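Local atomic coordinates of VgrG protein (Vibrio cholerae O1 biovar el tor, PDB entry 4GQK), a protein that probably cross-links actin through its actin cross-linking domain, a toxin module of a VgrG protein, and binds ADP in that domain. Residues G26-L31 against Q174-V179. Sequence-based numbering, arbitrary orientation.
Sequences GIENEL and QATVGV. With ADP (adenosine-5'-diphosphate), chain B.
Gly26 and Thr176 form a hydrogen-bonded antiparallel pair: Thr176 N reaches Gly26 O at 2.7 Å, and Gly26 N meets Thr176 O at 2.8 Å in the carbonyl plane. Glu28 and Gln174 form a second such pair, but Glu28 N sits above the carbonyl plane of Gln174 O, 43° out of it, although the N-H...O angle is nearly straight (174°). These four backbone bonds make the tight side; between them the non-hydrogen-bonded pair Ile27-Ala175 brings its CA atoms to 4.4 Å, the closest of the three pairs. Strands 24-32 and 167-180 are inner strands of the actin cross-linking domain, 24-32 pairing on with 85-97 and 167-180 with 344-352, both antiparallel, and the face bearing Glu28 and Thr176 receives ADP. Gly26, without a side chain, lets the ribose O2' come close to the strand. The side chains on this face meet more loosely. Glu28 CG lies beside its backbone N (chi1 -71°), and the extended chain carries OE2 to 3.5 Å from ADP C5', a van der Waals contact with the methylene. Instead of bonding directly, Glu28 OE1 and Thr176 OG1 share a water, 2.7 Å from OE1, that also reaches ADP O3'. On the more open side, partly exposed Gln174 touches Glu28 mainly through CB, 3.6 Å from Glu28 OE1.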
ATOM      1  N   GLY A  26      -7.061  -1.122  -5.240  1.00 13.59           N
ATOM      2  CA  GLY A  26      -6.709  -2.302  -4.474  1.00 12.24           C
ATOM      3  C   GLY A  26      -7.152  -2.087  -3.048  1.00 14.45           C
ATOM      4  O   GLY A  26      -7.211  -0.949  -2.593  1.00 14.65           O
ATOM      5  N   ILE A  27      -7.498  -3.154  -2.349  1.00 11.67           N
ATOM      6  CA  ILE A  27      -7.942  -3.097  -0.951  1.00 11.57           C
ATOM      7  C   ILE A  27      -7.166  -4.081  -0.095  1.00 17.05           C
ATOM      8  O   ILE A  27      -6.769  -5.138  -0.577  1.00 15.79           O
ATOM      9  CB  ILE A  27      -9.483  -3.228  -0.762  1.00 14.66           C
ATOM     10  CG1 ILE A  27     -10.016  -4.609  -1.211  1.00 14.43           C
ATOM     11  CG2 ILE A  27     -10.232  -2.076  -1.468  1.00 16.41           C
ATOM     12  CD1 ILE A  27     -11.384  -5.036  -0.611  1.00 16.56           C
ATOM     13  N   GLU A  28      -6.947  -3.707   1.170  1.00 15.66           N
ATOM     14  CA  GLU A  28      -6.240  -4.462   2.191  1.00 16.30           C
ATOM     15  C   GLU A  28      -7.207  -4.591   3.347  1.00 21.93           C
ATOM     16  O   GLU A  28      -7.920  -3.633   3.682  1.00 20.53           O
ATOM     17  CB  GLU A  28      -4.955  -3.743   2.631  1.00 17.85           C
ATOM     18  CG  GLU A  28      -3.836  -3.743   1.598  1.00 33.54           C
ATOM     19  CD  GLU A  28      -2.628  -2.903   1.991  1.00 69.17           C
ATOM     20  OE1 GLU A  28      -2.741  -1.653   2.022  1.00 61.32           O
ATOM     21  OE2 GLU A  28      -1.558  -3.503   2.249  1.00 68.28           O
ATOM     22  N   ASN A  29      -7.265  -5.781   3.936  1.00 20.89           N
ATOM     23  CA  ASN A  29      -8.229  -6.069   4.991  1.00 21.32           C
ATOM     24  C   ASN A  29      -7.693  -7.026   6.065  1.00 23.85           C
ATOM     25  O   ASN A  29      -7.651  -8.249   5.871  1.00 21.31           O
ATOM     26  CB  ASN A  29      -9.488  -6.615   4.320  1.00 27.92           C
ATOM     27  CG  ASN A  29     -10.673  -6.837   5.211  1.00 55.49           C
ATOM     28  OD1 ASN A  29     -11.455  -7.757   4.983  1.00 61.32           O
ATOM     29  ND2 ASN A  29     -10.851  -5.994   6.208  1.00 36.23           N
ATOM     30  N   GLU A  30      -7.267  -6.456   7.193  1.00 22.86           N
ATOM     31  CA  GLU A  30      -6.720  -7.220   8.320  1.00 24.19           C
ATOM     32  C   GLU A  30      -7.847  -7.843   9.153  1.00 28.09           C
ATOM     33  O   GLU A  30      -8.761  -7.144   9.584  1.00 28.15           O
ATOM     34  CB  GLU A  30      -5.795  -6.350   9.174  1.00 26.11           C
ATOM     35  CG  GLU A  30      -4.823  -7.150  10.026  1.00 35.91           C
ATOM     36  CD  GLU A  30      -4.033  -6.352  11.046  1.00 63.21           C
ATOM     37  OE1 GLU A  30      -3.222  -6.970  11.774  1.00 52.05           O
ATOM     38  OE2 GLU A  30      -4.204  -5.110  11.104  1.00 65.05           O
ATOM     39  N   LEU A  31      -7.796  -9.169   9.337  1.00 24.32           N
ATOM     40  CA  LEU A  31      -8.841  -9.901  10.043  1.00 23.39           C
ATOM     41  C   LEU A  31      -8.675  -9.912  11.546  1.00 27.11           C
ATOM     42  O   LEU A  31      -7.567  -9.787  12.067  1.00 25.07           O
ATOM     43  CB  LEU A  31      -8.988 -11.340   9.514  1.00 22.37           C
ATOM     44  CG  LEU A  31      -9.173 -11.534   8.008  1.00 26.18           C
ATOM     45  CD1 LEU A  31      -9.159 -13.012   7.650  1.00 25.43           C
ATOM     46  CD2 LEU A  31     -10.452 -10.883   7.512  1.00 27.24           C
ATOM     47  N   GLN A 174      -7.638  -0.650   4.482  1.00 15.00           N
ATOM     48  CA  GLN A 174      -6.919   0.268   3.603  1.00 14.37           C
ATOM     49  C   GLN A 174      -7.410   0.103   2.187  1.00 16.27           C
ATOM     50  O   GLN A 174      -7.946  -0.940   1.813  1.00 14.93           O
ATOM     51  CB  GLN A 174      -5.397   0.080   3.670  1.00 16.03           C
ATOM     52  CG  GLN A 174      -4.768   0.955   4.738  1.00 38.04           C
ATOM     53  CD  GLN A 174      -3.821   0.154   5.560  1.00 53.69           C
ATOM     54  OE1 GLN A 174      -2.626   0.080   5.263  1.00 45.32           O
ATOM     55  NE2 GLN A 174      -4.335  -0.450   6.616  1.00 49.94           N
ATOM     56  N   ALA A 175      -7.156   1.134   1.388  1.00 12.23           N
ATOM     57  CA  ALA A 175      -7.447   1.183  -0.020  1.00 10.86           C
ATOM     58  C   ALA A 175      -6.230   1.814  -0.696  1.00 14.64           C
ATOM     59  O   ALA A 175      -5.592   2.684  -0.098  1.00 12.60           O
ATOM     60  CB  ALA A 175      -8.690   2.019  -0.265  1.00 11.60           C
ATOM     61  N   THR A 176      -5.870   1.325  -1.907  1.00 12.71           N
ATOM     62  CA  THR A 176      -4.746   1.823  -2.709  1.00 11.36           C
ATOM     63  C   THR A 176      -5.279   2.184  -4.082  1.00 15.05           C
ATOM     64  O   THR A 176      -5.885   1.338  -4.743  1.00 14.66           O
ATOM     65  CB  THR A 176      -3.563   0.834  -2.726  1.00 16.39           C
ATOM     66  OG1 THR A 176      -3.112   0.611  -1.380  1.00 18.00           O
ATOM     67  CG2 THR A 176      -2.393   1.321  -3.581  1.00 12.86           C
ATOM     68  N   VAL A 177      -5.059   3.439  -4.507  1.00 11.46           N
ATOM     69  CA  VAL A 177      -5.540   3.960  -5.787  1.00 10.56           C
ATOM     70  C   VAL A 177      -4.349   4.293  -6.687  1.00 16.11           C
ATOM     71  O   VAL A 177      -3.435   4.996  -6.260  1.00 16.74           O
ATOM     72  CB  VAL A 177      -6.465   5.203  -5.573  1.00 13.17           C
ATOM     73  CG1 VAL A 177      -6.849   5.886  -6.897  1.00 12.98           C
ATOM     74  CG2 VAL A 177      -7.701   4.841  -4.763  1.00 11.97           C
ATOM     75  N   GLY A 178      -4.402   3.800  -7.925  1.00 10.91           N
ATOM     76  CA  GLY A 178      -3.431   4.061  -8.971  1.00  9.64           C
ATOM     77  C   GLY A 178      -4.042   4.970 -10.017  1.00 15.25           C
ATOM     78  O   GLY A 178      -5.190   4.775 -10.414  1.00 14.66           O
ATOM     79  N   VAL A 179      -3.308   6.015 -10.421  1.00 12.80           N
ATOM     80  CA  VAL A 179      -3.751   6.990 -11.414  1.00 12.45           C
ATOM     81  C   VAL A 179      -2.596   7.259 -12.349  1.00 16.98           C
ATOM     82  O   VAL A 179      -1.444   7.085 -11.947  1.00 16.35           O
ATOM     83  CB  VAL A 179      -4.305   8.316 -10.785  1.00 15.99           C
ATOM     84  CG1 VAL A 179      -5.615   8.090 -10.012  1.00 14.98           C
ATOM     85  CG2 VAL A 179      -3.266   9.008  -9.907  1.00 15.28           C
TER
HETATM   86  PB  ADP B 401       2.795  -3.775   1.427  1.00 61.24           P
HETATM   87  O1B ADP B 401       3.999  -4.254   0.650  1.00 60.75           O
HETATM   88  O2B ADP B 401       2.517  -4.831   2.523  1.00 62.76           O
HETATM   89  O3B ADP B 401       3.156  -2.427   2.080  1.00 62.72           O
HETATM   90  PA  ADP B 401       1.300  -4.184  -0.996  1.00 60.76           P
HETATM   91  O1A ADP B 401       2.564  -4.141  -1.775  1.00 61.25           O
HETATM   92  O2A ADP B 401       0.870  -5.667  -0.903  1.00 61.07           O
HETATM   93  O3A ADP B 401       1.516  -3.588   0.476  1.00 60.49           O
HETATM   94  O5' ADP B 401       0.236  -3.272  -1.745  1.00 51.38           O
HETATM   95  C5' ADP B 401      -1.083  -3.411  -1.227  1.00 42.36           C
HETATM   96  C4' ADP B 401      -2.131  -2.903  -2.174  1.00 35.88           C
HETATM   97  O4' ADP B 401      -1.563  -2.448  -3.421  1.00 32.30           O
HETATM   98  C3' ADP B 401      -3.242  -3.883  -2.535  1.00 30.29           C
HETATM   99  O3' ADP B 401      -4.476  -3.316  -2.141  1.00 29.98           O
HETATM  100  C2' ADP B 401      -3.101  -4.025  -4.048  1.00 29.01           C
HETATM  101  O2' ADP B 401      -4.313  -4.310  -4.716  1.00 31.06           O
HETATM  102  C1' ADP B 401      -2.565  -2.658  -4.381  1.00 26.87           C
HETATM  103  N9  ADP B 401      -2.106  -2.401  -5.737  1.00 20.05           N
HETATM  104  C8  ADP B 401      -1.127  -3.051  -6.429  1.00 17.51           C
HETATM  105  N7  ADP B 401      -1.088  -2.746  -7.702  1.00 18.25           N
HETATM  106  C5  ADP B 401      -2.096  -1.799  -7.846  1.00 17.30           C
HETATM  107  C6  ADP B 401      -2.530  -1.035  -8.956  1.00 17.93           C
HETATM  108  N6  ADP B 401      -2.025  -1.168 -10.206  1.00 14.96           N
HETATM  109  N1  ADP B 401      -3.557  -0.169  -8.757  1.00 17.80           N
HETATM  110  C2  ADP B 401      -4.112  -0.097  -7.543  1.00 15.73           C
HETATM  111  N3  ADP B 401      -3.769  -0.758  -6.435  1.00 15.40           N
HETATM  112  C4  ADP B 401      -2.735  -1.589  -6.646  1.00 17.14           C
HETATM  113  O   HOH W   1      -4.437  -1.234   0.029  1.00 27.15           O